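Local coordinates for protein acyl-coa oxidase (Arabidopsis thaliana, PDB 1W07) that catalyses the FAD-dependent oxidation of long- and medium-chain acyl-CoAs to 2-trans-enoyl-CoAs in the peroxisome, passing electrons to oxygen to give hydrogen peroxide, at residues B[14-19]-B[597-602]; B[300-305]-B[614-619]; B[308-313]-B[322-327]; B[336-341]-B[553-558]. The protein carries 1 engineered substitution. One frame throughout, in Å; residues are numbered along the deposited sequence.

Interaction 1 of 4, residues B[14-19]-B[597-602]; sequences AEFDVE and RPNAVA
The backbones of 14-19 and 597-602 come nearest at A14 and N599, whose CA atoms are 4.7 Å apart, where the chain ahead of helix 18-26 passes the residues that lead into the C-terminal helical region. The amide of N599 carries the polar half of the contact by working as donor and acceptor at once. N599 OD1 accepts the N-H of E15 N at 2.8 Å in the carbonyl plane, and N599 ND2 gives a hydrogen to E15 OE1 at 3.1 Å, reached from above the carboxylate plane. Both bonds are nearly straight (161° and 167°), although the two flat groups are turned 54° apart. Q595 O takes a second hydrogen bond from ND2, so three hydrogen bonds (E15 N, E15 OE1, Q595 O) fix the rotation of the buried amide. F16, its CG in the crowded position between backbone N and carbonyl carbon, brings the far end of its ring up against N599 and A602; OD1 of N599 meets the ring edge in plane, 3.3 Å from F16 CD2. Next to this polar clasp lies an apolar patch where A602 CB touches both A14 CB (3.7 Å) and F16 CZ (3.6 Å), and V18 CG2 rests against A602 O. Away from the FAD and catalytic sites, the contact docks the N-terminal region of this acyl-CoA oxidase onto its C-terminal helical domain.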
# COMPACT_ATOMS: atom_id res chain seq x y z
N ALA B 14 12.45 -13.58 -26.12
CA ALA B 14 13.26 -14.22 -25.08
C ALA B 14 14.62 -14.65 -25.60
O ALA B 14 14.72 -15.22 -26.68
CB ALA B 14 12.52 -15.43 -24.51
N GLU B 15 15.65 -14.37 -24.81
CA GLU B 15 17.03 -14.74 -25.16
C GLU B 15 17.51 -15.88 -24.27
O GLU B 15 18.70 -16.04 -24.03
CB GLU B 15 17.95 -13.52 -25.01
CG GLU B 15 17.52 -12.36 -25.90
CD GLU B 15 18.27 -11.09 -25.63
OE1 GLU B 15 18.58 -10.84 -24.44
OE2 GLU B 15 18.52 -10.33 -26.58
N PHE B 16 16.56 -16.67 -23.77
CA PHE B 16 16.89 -17.81 -22.91
C PHE B 16 15.70 -18.77 -23.01
O PHE B 16 14.60 -18.34 -23.35
CB PHE B 16 17.11 -17.33 -21.47
CG PHE B 16 15.85 -16.90 -20.78
CD1 PHE B 16 15.20 -17.76 -19.90
CD2 PHE B 16 15.28 -15.65 -21.03
CE1 PHE B 16 13.99 -17.39 -19.29
CE2 PHE B 16 14.08 -15.27 -20.42
CZ PHE B 16 13.44 -16.14 -19.55
N ASP B 17 15.92 -20.06 -22.74
CA ASP B 17 14.83 -21.04 -22.82
C ASP B 17 14.04 -21.05 -21.52
O ASP B 17 14.55 -21.48 -20.48
CB ASP B 17 15.35 -22.44 -23.14
CG ASP B 17 15.74 -22.61 -24.62
OD1 ASP B 17 15.05 -22.04 -25.48
OD2 ASP B 17 16.71 -23.33 -24.90
N VAL B 18 12.81 -20.57 -21.60
CA VAL B 18 11.91 -20.47 -20.46
C VAL B 18 11.67 -21.78 -19.73
O VAL B 18 11.58 -21.79 -18.50
CB VAL B 18 10.53 -19.85 -20.88
CG1 VAL B 18 9.84 -20.74 -21.92
CG2 VAL B 18 9.64 -19.63 -19.64
N GLU B 19 11.57 -22.88 -20.46
CA GLU B 19 11.32 -24.16 -19.83
C GLU B 19 12.40 -24.53 -18.81
O GLU B 19 12.10 -25.14 -17.78
CB GLU B 19 11.15 -25.27 -20.89
CG GLU B 19 9.90 -25.10 -21.77
CD GLU B 19 8.59 -24.90 -20.97
OE1 GLU B 19 8.25 -25.77 -20.13
OE2 GLU B 19 7.89 -23.89 -21.18
N ARG B 597 14.57 -6.06 -20.69
CA ARG B 597 13.33 -5.72 -21.39
C ARG B 597 12.75 -6.80 -22.32
O ARG B 597 11.58 -7.16 -22.20
CB ARG B 597 13.51 -4.42 -22.18
CG ARG B 597 12.44 -4.15 -23.26
CD ARG B 597 11.04 -4.04 -22.69
NE ARG B 597 10.05 -3.86 -23.75
CZ ARG B 597 9.37 -4.86 -24.31
NH1 ARG B 597 9.55 -6.11 -23.91
NH2 ARG B 597 8.49 -4.59 -25.27
N PRO B 598 13.57 -7.30 -23.27
CA PRO B 598 13.07 -8.33 -24.18
C PRO B 598 12.82 -9.68 -23.52
O PRO B 598 12.09 -10.52 -24.05
CB PRO B 598 14.14 -8.37 -25.27
CG PRO B 598 15.41 -8.04 -24.52
CD PRO B 598 14.96 -6.92 -23.59
N ASN B 599 13.41 -9.86 -22.35
CA ASN B 599 13.26 -11.09 -21.59
C ASN B 599 12.17 -11.04 -20.53
O ASN B 599 11.83 -12.07 -19.96
CB ASN B 599 14.58 -11.44 -20.92
CG ASN B 599 15.67 -11.71 -21.92
OD1 ASN B 599 15.69 -12.77 -22.55
ND2 ASN B 599 16.57 -10.75 -22.09
N ALA B 600 11.63 -9.85 -20.27
CA ALA B 600 10.63 -9.64 -19.20
C ALA B 600 9.48 -10.63 -19.15
O ALA B 600 9.31 -11.34 -18.16
CB ALA B 600 10.07 -8.20 -19.23
N VAL B 601 8.67 -10.67 -20.21
CA VAL B 601 7.54 -11.57 -20.22
C VAL B 601 7.93 -13.01 -19.97
O VAL B 601 7.28 -13.70 -19.18
CB VAL B 601 6.76 -11.44 -21.53
CG1 VAL B 601 5.67 -12.54 -21.59
CG2 VAL B 601 6.15 -10.04 -21.63
N ALA B 602 8.98 -13.49 -20.63
CA ALA B 602 9.44 -14.86 -20.44
C ALA B 602 9.91 -15.07 -19.00
O ALA B 602 9.72 -16.15 -18.43
CB ALA B 602 10.57 -15.19 -21.43

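Interaction 2 of 4, residues B[300-305]-B[614-619]; sequences VCIATR and LNSVLG
The guanidinium of R305 has C301 SG over the centre of one face, 3.5 Å above the plane, while G619 O meets its edge in plane. C301 lies one helical turn earlier, and with SG anti to its backbone N its sulfur is carried up to that face. The arginine chain is extended from CG to NE, so R305 NH2 arrives at G619 O almost along the C=O axis, 3.0 Å away with an N-H...O angle of 167°. NH1 makes a salt bridge with D605, a second polar tie that helps fix the rotation of the group and probably balances its charge in this buried contact. L614 CD1 touches two partners, lying 3.4 Å from R305 NH2 and 3.6 Å from C301 SG. An alanine in place of R305 would remove both the bond to G619 O and the salt bridge to D605, and would probably loosen the turn at G619. Three residues before R305, I302 presses its CG2 to 3.3 Å from S616 OG, a hydroxyl that accepts from G619 N at 2.9 Å and is also hydrogen-bonded to S408 O. Helix and turn pass so closely at I302 and G619 (CA atoms 4.0 Å apart) that a beta carbon on G619 would clash with I302 CG1. The S616 OG to G619 N bond defines an ST motif, here shaping the loop that leaves helix 611-614 and lies along helix 278-309 in the buried part of the C-terminal helical domains.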
# COMPACT_ATOMS: atom_id res chain seq x y z
N VAL B 300 4.33 -9.32 -9.84
CA VAL B 300 5.24 -8.94 -10.94
C VAL B 300 4.80 -9.59 -12.27
O VAL B 300 4.91 -8.96 -13.34
CB VAL B 300 6.70 -9.37 -10.61
CG1 VAL B 300 7.60 -9.27 -11.87
CG2 VAL B 300 7.24 -8.49 -9.47
N CYS B 301 4.31 -10.82 -12.22
CA CYS B 301 3.86 -11.51 -13.43
C CYS B 301 2.70 -10.70 -14.03
O CYS B 301 2.65 -10.46 -15.23
CB CYS B 301 3.39 -12.92 -13.07
SG CYS B 301 2.73 -13.92 -14.43
N ILE B 302 1.77 -10.27 -13.17
CA ILE B 302 0.62 -9.51 -13.63
C ILE B 302 1.02 -8.17 -14.22
O ILE B 302 0.62 -7.82 -15.33
CB ILE B 302 -0.39 -9.30 -12.46
CG1 ILE B 302 -0.92 -10.67 -11.99
CG2 ILE B 302 -1.55 -8.42 -12.93
CD1 ILE B 302 -1.75 -10.64 -10.68
N ALA B 303 1.82 -7.41 -13.48
CA ALA B 303 2.24 -6.10 -13.95
C ALA B 303 3.11 -6.20 -15.19
O ALA B 303 2.98 -5.37 -16.10
CB ALA B 303 2.96 -5.33 -12.83
N THR B 304 3.97 -7.22 -15.27
CA THR B 304 4.84 -7.38 -16.44
C THR B 304 4.02 -7.67 -17.70
O THR B 304 4.21 -7.04 -18.73
CB THR B 304 5.92 -8.50 -16.22
OG1 THR B 304 6.77 -8.15 -15.13
CG2 THR B 304 6.79 -8.65 -17.46
N ARG B 305 3.09 -8.62 -17.62
CA ARG B 305 2.28 -8.93 -18.80
C ARG B 305 1.41 -7.74 -19.18
O ARG B 305 1.37 -7.35 -20.35
CB ARG B 305 1.41 -10.17 -18.53
CG ARG B 305 2.22 -11.46 -18.40
CD ARG B 305 1.31 -12.65 -18.09
NE ARG B 305 2.04 -13.91 -18.12
CZ ARG B 305 1.59 -15.05 -17.61
NH1 ARG B 305 2.33 -16.14 -17.69
NH2 ARG B 305 0.41 -15.09 -17.02
N LEU B 614 -3.48 -17.11 -10.81
CA LEU B 614 -3.22 -15.68 -10.89
C LEU B 614 -4.49 -14.89 -10.68
O LEU B 614 -4.45 -13.79 -10.11
CB LEU B 614 -2.62 -15.31 -12.25
CG LEU B 614 -1.09 -15.38 -12.43
CD1 LEU B 614 -0.70 -14.87 -13.81
CD2 LEU B 614 -0.42 -14.54 -11.35
N ASN B 615 -5.61 -15.43 -11.16
CA ASN B 615 -6.92 -14.79 -11.01
C ASN B 615 -6.85 -13.32 -11.39
O ASN B 615 -7.29 -12.46 -10.64
CB ASN B 615 -7.38 -14.93 -9.56
CG ASN B 615 -8.85 -14.65 -9.38
OD1 ASN B 615 -9.68 -15.13 -10.15
ND2 ASN B 615 -9.18 -13.90 -8.34
N SER B 616 -6.29 -13.06 -12.57
CA SER B 616 -6.08 -11.70 -13.05
C SER B 616 -6.40 -11.52 -14.51
O SER B 616 -5.87 -12.22 -15.37
CB SER B 616 -4.63 -11.30 -12.84
OG SER B 616 -4.35 -10.06 -13.46
N VAL B 617 -7.24 -10.54 -14.80
CA VAL B 617 -7.62 -10.25 -16.16
C VAL B 617 -6.47 -9.50 -16.85
O VAL B 617 -6.19 -9.72 -18.02
CB VAL B 617 -8.91 -9.38 -16.21
CG1 VAL B 617 -9.16 -8.94 -17.64
CG2 VAL B 617 -10.11 -10.17 -15.65
N LEU B 618 -5.80 -8.62 -16.11
CA LEU B 618 -4.71 -7.85 -16.69
C LEU B 618 -3.49 -8.73 -16.94
O LEU B 618 -2.71 -8.48 -17.87
CB LEU B 618 -4.31 -6.70 -15.77
CG LEU B 618 -5.42 -5.76 -15.26
CD1 LEU B 618 -4.74 -4.60 -14.56
CD2 LEU B 618 -6.31 -5.25 -16.41
N GLY B 619 -3.36 -9.78 -16.13
CA GLY B 619 -2.22 -10.66 -16.23
C GLY B 619 -2.42 -11.98 -16.93
O GLY B 619 -1.60 -12.88 -16.79

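Interaction 3 of 4, residues B[308-313]-B[322-327]; sequences AVRRQF and TQVIDY. With FAD (flavin-adenine dinucleotide), chain C.
NE2 of Q323 is gripped twice: it gives one hydrogen bond to A308 O, 2.8 Å away on a lone pair and nearly straight at 171°, and another to E10 OE2. The extended Q323 chain runs beside that of R311 in the same direction, the amide and guanidinium planes stacked 26° apart with Q323 CG over the guanidinium centre; R311 NH1 is itself bonded to E321 O. The backbones behind them form a single antiparallel bridge, with R311 and Q323 as its non-hydrogen-bonded pair, flanked by V324 N to R310 O (2.9 Å) and Q312 N to T322 O (3.1 Å). Farther along, T322 N donates to F313 O. Y327 closes this end: its hydroxyl gives a bond to Q312 O at 2.7 Å, close to the plane of its own ring, while one ring face covers the FAD adenine, with CE1 3.4 Å from C6A. A leucine in place of Y327 would lose both the hydroxyl bond and the aromatic face, and would probably leave the adenine less well held. F313 brings CD1 to 3.4 Å from FAD N7A. On a chain bent at chi2, R310 NE bonds to the phosphate oxygen FAD O2A at 2.7 Å. A weak second bond to that oxygen comes from NH2. The bridge thus sits where helix 278-309 runs out and helix 328-363 is about to begin, with A308 touching V601 of helix 600-605 and Q312 OE1 bonded to the backbone N atoms of G143 and N145 of the second subunit.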
# COMPACT_ATOMS: atom_id res chain seq x y z
N ALA B 308 3.24 -5.08 -21.02
CA ALA B 308 3.58 -5.44 -22.40
C ALA B 308 2.35 -5.29 -23.30
O ALA B 308 2.48 -5.10 -24.51
CB ALA B 308 4.10 -6.86 -22.46
N VAL B 309 1.17 -5.39 -22.71
CA VAL B 309 -0.07 -5.26 -23.47
C VAL B 309 -0.50 -3.80 -23.57
O VAL B 309 -0.87 -3.32 -24.64
CB VAL B 309 -1.23 -6.06 -22.82
CG1 VAL B 309 -2.55 -5.68 -23.46
CG2 VAL B 309 -1.00 -7.56 -22.97
N ARG B 310 -0.44 -3.10 -22.44
CA ARG B 310 -0.84 -1.70 -22.40
C ARG B 310 0.07 -0.76 -23.19
O ARG B 310 1.29 -0.75 -23.02
CB ARG B 310 -0.92 -1.24 -20.95
CG ARG B 310 -1.34 0.21 -20.76
CD ARG B 310 -2.80 0.45 -21.17
NE ARG B 310 -3.22 1.80 -20.83
CZ ARG B 310 -4.48 2.24 -20.87
NH1 ARG B 310 -5.47 1.42 -21.23
NH2 ARG B 310 -4.76 3.50 -20.55
N ARG B 311 -0.53 0.02 -24.08
CA ARG B 311 0.21 0.99 -24.89
C ARG B 311 -0.38 2.36 -24.57
O ARG B 311 -1.60 2.52 -24.46
CB ARG B 311 0.07 0.69 -26.39
CG ARG B 311 0.77 -0.60 -26.85
CD ARG B 311 0.33 -1.01 -28.26
NE ARG B 311 0.96 -2.25 -28.72
CZ ARG B 311 2.21 -2.35 -29.17
NH1 ARG B 311 2.99 -1.27 -29.25
NH2 ARG B 311 2.68 -3.53 -29.56
N GLN B 312 0.49 3.35 -24.41
CA GLN B 312 0.01 4.69 -24.10
C GLN B 312 1.09 5.71 -24.45
O GLN B 312 2.22 5.62 -23.97
CB GLN B 312 -0.36 4.78 -22.61
CG GLN B 312 -1.33 5.91 -22.24
CD GLN B 312 -2.80 5.63 -22.60
OE1 GLN B 312 -3.69 6.42 -22.29
NE2 GLN B 312 -3.04 4.50 -23.27
N PHE B 313 0.73 6.69 -25.28
CA PHE B 313 1.67 7.72 -25.71
C PHE B 313 2.72 7.10 -26.61
O PHE B 313 2.68 5.90 -26.90
CB PHE B 313 2.37 8.38 -24.51
CG PHE B 313 1.45 9.15 -23.60
CD1 PHE B 313 1.07 8.64 -22.35
CD2 PHE B 313 0.99 10.41 -23.96
CE1 PHE B 313 0.26 9.38 -21.48
CE2 PHE B 313 0.18 11.16 -23.10
CZ PHE B 313 -0.18 10.65 -21.86
N THR B 322 3.32 3.21 -27.92
CA THR B 322 4.37 2.39 -27.32
C THR B 322 3.92 1.59 -26.09
O THR B 322 3.17 2.09 -25.25
CB THR B 322 5.55 3.30 -26.86
OG1 THR B 322 5.95 4.15 -27.95
CG2 THR B 322 6.74 2.47 -26.40
N GLN B 323 4.40 0.35 -25.97
CA GLN B 323 4.08 -0.48 -24.82
C GLN B 323 4.67 0.22 -23.59
O GLN B 323 5.84 0.65 -23.62
CB GLN B 323 4.71 -1.86 -24.99
CG GLN B 323 4.11 -2.66 -26.13
CD GLN B 323 5.01 -3.79 -26.56
OE1 GLN B 323 5.98 -3.57 -27.30
NE2 GLN B 323 4.74 -4.99 -26.08
N VAL B 324 3.90 0.36 -22.52
CA VAL B 324 4.41 1.06 -21.35
C VAL B 324 5.65 0.41 -20.79
O VAL B 324 6.50 1.08 -20.20
CB VAL B 324 3.34 1.24 -20.23
CG1 VAL B 324 2.20 2.10 -20.77
CG2 VAL B 324 2.84 -0.11 -19.73
N ILE B 325 5.79 -0.90 -21.00
CA ILE B 325 6.96 -1.61 -20.49
C ILE B 325 8.26 -1.14 -21.16
O ILE B 325 9.36 -1.48 -20.69
CB ILE B 325 6.81 -3.13 -20.67
CG1 ILE B 325 7.85 -3.85 -19.81
CG2 ILE B 325 6.97 -3.51 -22.14
CD1 ILE B 325 7.63 -5.37 -19.72
N ASP B 326 8.14 -0.36 -22.24
CA ASP B 326 9.30 0.19 -22.96
C ASP B 326 9.84 1.46 -22.26
O ASP B 326 10.95 1.90 -22.55
CB ASP B 326 8.91 0.60 -24.39
CG ASP B 326 8.85 -0.56 -25.37
OD1 ASP B 326 8.91 -1.74 -24.95
OD2 ASP B 326 8.71 -0.28 -26.58
N TYR B 327 9.05 2.07 -21.38
CA TYR B 327 9.46 3.29 -20.69
C TYR B 327 10.38 3.00 -19.51
O TYR B 327 10.09 2.13 -18.69
CB TYR B 327 8.22 4.05 -20.20
CG TYR B 327 7.33 4.58 -21.32
CD1 TYR B 327 5.94 4.47 -21.24
CD2 TYR B 327 7.88 5.20 -22.44
CE1 TYR B 327 5.12 4.95 -22.26
CE2 TYR B 327 7.07 5.69 -23.46
CZ TYR B 327 5.69 5.56 -23.37
OH TYR B 327 4.89 5.98 -24.41
PA FAD C . -1.77 4.70 -18.15
O1A FAD C . -1.58 6.11 -18.57
O2A FAD C . -2.15 3.70 -19.17
O5B FAD C . -0.44 4.22 -17.38
C5B FAD C . -0.23 2.85 -17.03
C4B FAD C . 1.24 2.63 -16.64
O4B FAD C . 2.03 3.14 -17.73
C3B FAD C . 1.60 3.48 -15.41
O3B FAD C . 2.72 2.88 -14.74
C2B FAD C . 2.00 4.80 -16.05
O2B FAD C . 2.92 5.49 -15.20
C1B FAD C . 2.78 4.28 -17.26
N9A FAD C . 2.88 5.30 -18.32
C8A FAD C . 1.89 5.67 -19.15
N7A FAD C . 2.34 6.59 -19.99
C5A FAD C . 3.62 6.81 -19.71
C6A FAD C . 4.58 7.65 -20.26
N6A FAD C . 4.29 8.42 -21.30
N1A FAD C . 5.87 7.63 -19.72
C2A FAD C . 6.16 6.77 -18.65
N3A FAD C . 5.22 5.99 -18.16
C4A FAD C . 3.97 5.99 -18.65
N1 FAD C . -12.19 9.09 -16.19
C2 FAD C . -13.24 9.88 -16.67
O2 FAD C . -13.27 10.22 -17.85
N3 FAD C . -14.28 10.24 -15.80
C4 FAD C . -14.27 9.80 -14.47
O4 FAD C . -15.19 10.11 -13.72
C4X FAD C . -13.23 9.01 -14.00
N5 FAD C . -13.24 8.51 -12.69
C5X FAD C . -12.21 7.69 -12.22
C6 FAD C . -12.30 7.09 -10.97
C7 FAD C . -11.36 6.15 -10.57
C7M FAD C . -11.51 5.47 -9.21
C8 FAD C . -10.30 5.82 -11.42
C8M FAD C . -9.27 4.76 -11.04
C9 FAD C . -10.20 6.43 -12.67
C9A FAD C . -11.15 7.37 -13.08
N10 FAD C . -11.11 7.91 -14.37
C10 FAD C . -12.18 8.66 -14.86
C1' FAD C . -9.96 7.63 -15.27
C2' FAD C . -8.77 8.47 -14.81
O2' FAD C . -9.15 9.84 -14.72
C3' FAD C . -7.53 8.37 -15.71
O3' FAD C . -7.88 8.73 -17.06
C4' FAD C . -6.92 6.96 -15.71
O4' FAD C . -6.90 6.40 -14.40
C5' FAD C . -5.49 7.02 -16.25
O5' FAD C . -4.84 5.78 -16.02
P FAD C . -4.42 4.82 -17.24
O1P FAD C . -5.10 3.52 -17.04
O2P FAD C . -4.64 5.54 -18.52
O3P FAD C . -2.85 4.64 -16.96

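Interaction 4 of 4, residues B[336-341]-B[553-558]; sequences PLLASA and NNLCYI
L338 holds CG anti to its backbone N (chi1 167°), whereas L555 has CG anti to its carbonyl carbon, beside the N (chi1 -63°), and these settings bring the two leucines together obliquely. This is a steep helix-helix crossing in the helical C-terminal part of the acyl-CoA oxidase fold: the short axes of 336-341 and 553-558 come within 8.4 Å at a signed angle of -109°, so the contact is compact. A339 stands at the crossing point, its CA only 4.7 Å from that of L555, and its small side chain allows the close approach. The methyl touches both L555 and I558, A339 CB lying 3.7 Å from I558 CG2. I558 CG2, anti to its own backbone N, also touches P336 CA at 4.0 Å. L555 CD2 reaches past the alanine to L338 CG, again 4.0 Å away. Around the crossing, I558 packs on L592 and V596 of helix 579-596, and L338 on V300 of helix 278-309. P336 has no N-H to give, and helix 328-363 is kinked here, where neither P336 N nor L337 N bonds to the preceding turn. Downstream, P336 O collects both S340 N (2.9 Å) and S340 OG (2.8 Å), and at the crossing itself A339 CB lies 3.4 Å from L555 O.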
# COMPACT_ATOMS: atom_id res chain seq x y z
N PRO B 336 13.13 -3.96 -10.81
CA PRO B 336 13.77 -4.22 -9.51
C PRO B 336 12.91 -5.23 -8.73
O PRO B 336 13.43 -6.05 -7.98
CB PRO B 336 13.80 -2.83 -8.87
CG PRO B 336 13.98 -1.92 -10.07
CD PRO B 336 12.98 -2.51 -11.04
N LEU B 337 11.59 -5.18 -8.92
CA LEU B 337 10.69 -6.13 -8.23
C LEU B 337 10.81 -7.54 -8.82
O LEU B 337 10.70 -8.55 -8.12
CB LEU B 337 9.25 -5.65 -8.31
CG LEU B 337 8.97 -4.27 -7.67
CD1 LEU B 337 7.49 -3.99 -7.78
CD2 LEU B 337 9.43 -4.27 -6.21
N LEU B 338 11.01 -7.60 -10.13
CA LEU B 338 11.21 -8.89 -10.80
C LEU B 338 12.52 -9.44 -10.27
O LEU B 338 12.61 -10.61 -9.91
CB LEU B 338 11.28 -8.68 -12.31
CG LEU B 338 11.77 -9.86 -13.14
CD1 LEU B 338 10.87 -11.09 -12.95
CD2 LEU B 338 11.80 -9.43 -14.60
N ALA B 339 13.55 -8.61 -10.21
CA ALA B 339 14.85 -9.06 -9.70
C ALA B 339 14.73 -9.53 -8.23
O ALA B 339 15.35 -10.54 -7.84
CB ALA B 339 15.88 -7.95 -9.80
N SER B 340 13.94 -8.81 -7.43
CA SER B 340 13.73 -9.13 -6.01
C SER B 340 12.99 -10.44 -5.83
O SER B 340 13.22 -11.16 -4.86
CB SER B 340 12.94 -8.02 -5.30
OG SER B 340 13.64 -6.78 -5.24
N ALA B 341 12.08 -10.75 -6.75
CA ALA B 341 11.35 -12.01 -6.66
C ALA B 341 12.36 -13.15 -6.73
O ALA B 341 12.35 -14.05 -5.89
CB ALA B 341 10.33 -12.12 -7.80
N ASN B 553 22.02 -13.43 -14.00
CA ASN B 553 23.12 -12.52 -13.72
C ASN B 553 22.60 -11.09 -13.86
O ASN B 553 22.88 -10.23 -13.02
CB ASN B 553 24.28 -12.75 -14.70
CG ASN B 553 25.52 -11.98 -14.32
OD1 ASN B 553 26.34 -12.43 -13.52
ND2 ASN B 553 25.65 -10.78 -14.88
N ASN B 554 21.82 -10.84 -14.91
CA ASN B 554 21.24 -9.52 -15.11
C ASN B 554 20.40 -9.11 -13.89
O ASN B 554 20.57 -8.02 -13.36
CB ASN B 554 20.33 -9.49 -16.37
CG ASN B 554 21.11 -9.56 -17.68
OD1 ASN B 554 22.24 -9.08 -17.78
ND2 ASN B 554 20.48 -10.12 -18.71
N LEU B 555 19.50 -9.99 -13.47
CA LEU B 555 18.64 -9.70 -12.33
C LEU B 555 19.45 -9.53 -11.05
O LEU B 555 19.18 -8.63 -10.25
CB LEU B 555 17.60 -10.82 -12.15
CG LEU B 555 16.61 -11.03 -13.30
CD1 LEU B 555 15.69 -12.23 -13.01
CD2 LEU B 555 15.80 -9.74 -13.50
N CYS B 556 20.46 -10.38 -10.86
CA CYS B 556 21.31 -10.29 -9.68
C CYS B 556 21.88 -8.90 -9.51
O CYS B 556 21.80 -8.33 -8.42
CB CYS B 556 22.46 -11.30 -9.75
SG CYS B 556 23.66 -11.18 -8.39
N TYR B 557 22.46 -8.34 -10.57
CA TYR B 557 23.05 -7.02 -10.45
C TYR B 557 22.06 -5.88 -10.49
O TYR B 557 22.37 -4.77 -10.04
CB TYR B 557 24.20 -6.85 -11.46
CG TYR B 557 25.36 -7.74 -11.11
CD1 TYR B 557 25.45 -9.03 -11.61
CD2 TYR B 557 26.31 -7.33 -10.16
CE1 TYR B 557 26.45 -9.91 -11.18
CE2 TYR B 557 27.30 -8.20 -9.73
CZ TYR B 557 27.37 -9.48 -10.23
OH TYR B 557 28.32 -10.35 -9.73
N ILE B 558 20.87 -6.13 -11.04
CA ILE B 558 19.81 -5.12 -11.05
C ILE B 558 19.38 -4.96 -9.58
O ILE B 558 19.21 -3.84 -9.10
CB ILE B 558 18.56 -5.59 -11.85
CG1 ILE B 558 18.78 -5.36 -13.35
CG2 ILE B 558 17.30 -4.84 -11.34
CD1 ILE B 558 17.62 -5.84 -14.23

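How the interactions relate
From the N terminus, 14-19 opens interaction 1, and 300-305 on helix 278-309 opens interaction 2. Interaction 3 opens at 308-313 on the end of that helix and closes at 322-327, a short loop, before 336-341 on helix 328-363 starts interaction 4, closed at 553-558. The chain then closes interaction 1 at 597-602 and interaction 2 at 614-619, so these two cross, while both enclose interactions 3 and 4, which follow one another in series. Spatial links join them: R597 makes a salt bridge with D326, T304 packs on A600, and V300 on L337. Together they tie the N-terminal region and the FAD-binding turn to the C-terminal helices.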